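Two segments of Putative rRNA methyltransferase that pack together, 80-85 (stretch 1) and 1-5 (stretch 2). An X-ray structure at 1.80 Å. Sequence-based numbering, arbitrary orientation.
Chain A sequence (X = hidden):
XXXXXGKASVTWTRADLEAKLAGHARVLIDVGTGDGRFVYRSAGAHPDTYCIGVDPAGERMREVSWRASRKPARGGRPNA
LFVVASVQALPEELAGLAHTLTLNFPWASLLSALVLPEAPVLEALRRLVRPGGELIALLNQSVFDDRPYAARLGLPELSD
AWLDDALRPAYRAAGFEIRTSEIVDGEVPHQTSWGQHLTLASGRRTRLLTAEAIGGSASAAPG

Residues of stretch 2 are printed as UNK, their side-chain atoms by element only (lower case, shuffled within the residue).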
ATOM      1  N   ALA A  80      -7.156 -10.484   8.013  1.00 19.67           N
ATOM      2  CA  ALA A  80      -7.117  -9.055   7.713  1.00 18.06           C
ATOM      3  C   ALA A  80      -6.620  -8.299   8.929  1.00 18.00           C
ATOM      4  O   ALA A  80      -6.937  -8.642  10.072  1.00 20.75           O
ATOM      5  CB  ALA A  80      -8.502  -8.537   7.324  1.00 18.55           C
ATOM      6  N   LEU A  81      -5.862  -7.244   8.665  1.00 18.34           N
ATOM      7  CA  LEU A  81      -5.344  -6.389   9.728  1.00 18.21           C
ATOM      8  C   LEU A  81      -5.357  -4.945   9.245  1.00 17.56           C
ATOM      9  O   LEU A  81      -5.053  -4.688   8.069  1.00 17.52           O
ATOM     10  CB  LEU A  81      -3.883  -6.756  10.056  1.00 22.51           C
ATOM     11  CG  LEU A  81      -3.279  -6.044  11.286  1.00 22.28           C
ATOM     12  CD1 LEU A  81      -4.008  -6.533  12.543  1.00 23.39           C
ATOM     13  CD2 LEU A  81      -1.773  -6.379  11.308  1.00 27.35           C
ATOM     14  N   PHE A  82      -5.662  -4.008  10.158  1.00 17.27           N
ATOM     15  CA  PHE A  82      -5.681  -2.559   9.826  1.00 19.58           C
ATOM     16  C   PHE A  82      -4.731  -1.772  10.708  1.00 17.72           C
ATOM     17  O   PHE A  82      -4.808  -1.888  11.916  1.00 19.64           O
ATOM     18  CB  PHE A  82      -7.124  -2.040   9.928  1.00 16.15           C
ATOM     19  CG  PHE A  82      -7.975  -2.747   8.901  1.00 15.58           C
ATOM     20  CD1 PHE A  82      -7.978  -2.312   7.580  1.00 19.30           C
ATOM     21  CD2 PHE A  82      -8.644  -3.898   9.246  1.00 16.80           C
ATOM     22  CE1 PHE A  82      -8.676  -3.031   6.607  1.00 17.18           C
ATOM     23  CE2 PHE A  82      -9.344  -4.637   8.278  1.00 15.87           C
ATOM     24  CZ  PHE A  82      -9.382  -4.163   6.967  1.00 19.11           C
ATOM     25  N   VAL A  83      -3.837  -1.015  10.079  1.00 17.02           N
ATOM     26  CA  VAL A  83      -2.683  -0.389  10.721  1.00 19.51           C
ATOM     27  C   VAL A  83      -2.714   1.116  10.490  1.00 23.52           C
ATOM     28  O   VAL A  83      -2.992   1.576   9.387  1.00 19.24           O
ATOM     29  CB  VAL A  83      -1.383  -0.985  10.117  1.00 17.90           C
ATOM     30  CG1 VAL A  83      -0.117  -0.194  10.548  1.00 19.37           C
ATOM     31  CG2 VAL A  83      -1.309  -2.476  10.550  1.00 21.39           C
ATOM     32  N   VAL A  84      -2.457   1.887  11.532  1.00 20.58           N
ATOM     33  CA  VAL A  84      -2.485   3.323  11.383  1.00 18.70           C
ATOM     34  C   VAL A  84      -1.061   3.865  11.156  1.00 19.20           C
ATOM     35  O   VAL A  84      -0.200   3.813  12.066  1.00 20.48           O
ATOM     36  CB  VAL A  84      -3.067   4.011  12.682  1.00 19.89           C
ATOM     37  CG1 VAL A  84      -3.165   5.475  12.457  1.00 22.51           C
ATOM     38  CG2 VAL A  84      -4.453   3.411  12.986  1.00 22.49           C
ATOM     39  N   ALA A  85      -0.817   4.400   9.962  1.00 22.58           N
ATOM     40  CA  ALA A  85       0.510   4.956   9.628  1.00 23.01           C
ATOM     41  C   ALA A  85       0.412   5.808   8.363  1.00 20.29           C
ATOM     42  O   ALA A  85      -0.458   5.613   7.519  1.00 19.83           O
ATOM     43  CB  ALA A  85       1.543   3.843   9.431  1.00 24.39           C
ATOM     44  N   UNK A   1       3.881  -0.736  16.426  1.00 29.42           N
ATOM     45  CA  UNK A   1       2.980  -0.567  15.277  1.00 26.92           C
ATOM     46  C   UNK A   1       1.593  -0.329  15.850  1.00 30.31           C
ATOM     47  O   UNK A   1       1.234  -0.991  16.830  1.00 31.56           O
ATOM     48  c   UNK A   1       1.669  -4.542  12.988  1.00 30.60           C
ATOM     49  c   UNK A   1       2.077  -1.762  13.229  1.00 27.40           C
ATOM     50  s   UNK A   1       2.246  -3.147  12.051  1.00 30.85           S
ATOM     51  c   UNK A   1       2.963  -1.841  14.454  1.00 30.33           C
ATOM     52  N   UNK A   2       0.808   0.558  15.240  1.00 28.66           N
ATOM     53  CA  UNK A   2      -0.519   0.865  15.785  1.00 24.72           C
ATOM     54  C   UNK A   2      -1.580   0.125  14.973  1.00 20.94           C
ATOM     55  O   UNK A   2      -1.631   0.268  13.734  1.00 23.20           O
ATOM     56  c   UNK A   2      -2.217   2.660  16.251  1.00 27.75           C
ATOM     57  c   UNK A   2      -0.790   2.385  15.741  1.00 25.20           C
ATOM     58  c   UNK A   2       0.263   3.200  16.551  1.00 29.07           C
ATOM     59  c   UNK A   2       0.469   2.746  17.997  1.00 31.81           C
ATOM     60  N   UNK A   3      -2.376  -0.706  15.642  1.00 21.42           N
ATOM     61  CA  UNK A   3      -3.428  -1.492  14.991  1.00 22.04           C
ATOM     62  C   UNK A   3      -4.802  -0.955  15.399  1.00 25.57           C
ATOM     63  O   UNK A   3      -5.036  -0.663  16.588  1.00 24.51           O
ATOM     64  c   UNK A   3      -3.292  -2.960  15.372  1.00 25.38           C
ATOM     65  c   UNK A   3      -4.506  -3.791  14.898  1.00 25.16           C
ATOM     66  c   UNK A   3      -1.994  -3.528  14.726  1.00 25.64           C
ATOM     67  N   UNK A   4      -5.688  -0.778  14.415  1.00 24.22           N
ATOM     68  CA  UNK A   4      -7.012  -0.257  14.671  1.00 21.37           C
ATOM     69  C   UNK A   4      -7.930  -1.426  14.936  1.00 22.80           C
ATOM     70  O   UNK A   4      -7.952  -2.373  14.148  1.00 21.24           O
ATOM     71  c   UNK A   4      -8.759   1.447  13.848  1.00 18.85           C
ATOM     72  c   UNK A   4      -7.513   0.589  13.487  1.00 20.31           C
ATOM     73  n   UNK A   4      -9.314   3.082  15.586  1.00 27.88           N
ATOM     74  c   UNK A   4      -8.375   2.633  14.777  1.00 26.16           C
ATOM     75  o   UNK A   4      -7.240   3.097  14.773  1.00 23.51           O
ATOM     76  N   UNK A   5      -8.679  -1.388  16.045  1.00 22.73           N
ATOM     77  CA  UNK A   5      -9.690  -2.398  16.318  1.00 24.87           C
ATOM     78  C   UNK A   5     -10.992  -1.705  16.709  1.00 26.60           C
ATOM     79  O   UNK A   5     -11.196  -1.413  17.907  1.00 25.94           O
ATOM     80  c   UNK A   5      -7.799  -4.990  18.628  1.00 47.38           C
ATOM     81  c   UNK A   5      -8.175  -5.218  16.146  1.00 45.50           C
ATOM     82  c   UNK A   5      -9.271  -3.315  17.483  1.00 33.42           C
ATOM     83  c   UNK A   5      -8.054  -4.233  17.320  1.00 44.45           C
TER
HETATM   84  O   HOH W   1       1.688   1.957  12.993  1.00 25.94           O
HETATM   85  O   HOH W   2      -7.150  -4.639  12.627  1.00 24.67           O

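Position 1 carries four side-chain atoms, three carbons and a sulfur, in an unbranched chain with the sulfur third and a lone carbon beyond it. Its second carbon is 3.8 Å from Val83 CG1, and its terminal carbon is 4.2 Å from Leu81 CD2. A thioether inside a linear chain identifies Met1, the start of the polypeptide. Its CA-to-CB bond points sideways, but the t, t, p chain brings its end nearer to stretch 1. A long, flexible apolar chain can reach both Val83 and Leu81.

Position 2 has four carbons, forked at the first, with one arm two carbons long. The one-carbon arm sits 3.9 Å from Val84 CB, while the end of the longer arm leads away from stretch 1. That beta-branched pattern is Ile2, whose CG2 makes the valine contact. Branching at CB is well tolerated in an extended strand and puts a methyl close to the backbone, where the neighbouring valine can meet it.

At position 3 there are three carbons, one carrying the other two. One of the pair packs 3.6 Å from Leu81 CD1; the other approaches Val83 CG2 at 4.4 Å. A short symmetrical fork is Val3. The compact side chain is buried: CG1 packs against Leu81, and CG2 lies near both Leu81 and Val83.

Position 4 shows three carbons in a row, the third bearing one oxygen and one nitrogen. The oxygen comes within 3.3 Å of Val84 CG2, a van der Waals contact. Glutamate would end in two oxygens, so this is the amide Gln4. An amide can thus be buried beside a valine, with its nitrogen, NE2, hydrogen-bonded just outside the stretches.

Position 5 has four carbons, forked at the second, and nothing of stretch 1 is in contact with them. The pattern gives Leu5. CA-to-CB points away from stretch 1, and although the end comes nearer, the nearest approach, Leu5 CD2 to Leu81 CD1, is 5.7 Å; this contact places little demand on it.

The backbone holds the pairing together. Val83 and Val3 form a single bridge, flanked by two hydrogen bonds: Val84 N to Ile2 O and Gln4 N to Phe82 O, each 2.9 Å and nearly straight. The same carbonyls receive CA-H contacts, Val83 CA to Ile2 O at 3.3 Å and Val3 CA to Phe82 O at 3.4 Å. The N-to-C directions lie at 123°, closer to antiparallel than parallel. Beyond the bridge, one water links Ile2 N to Val84 O, and another links Phe82 N to Gln4 O, while Leu81, Val83, Met1 and Val3 add an apolar cluster.

Stretch 2 1-5: MIVQL
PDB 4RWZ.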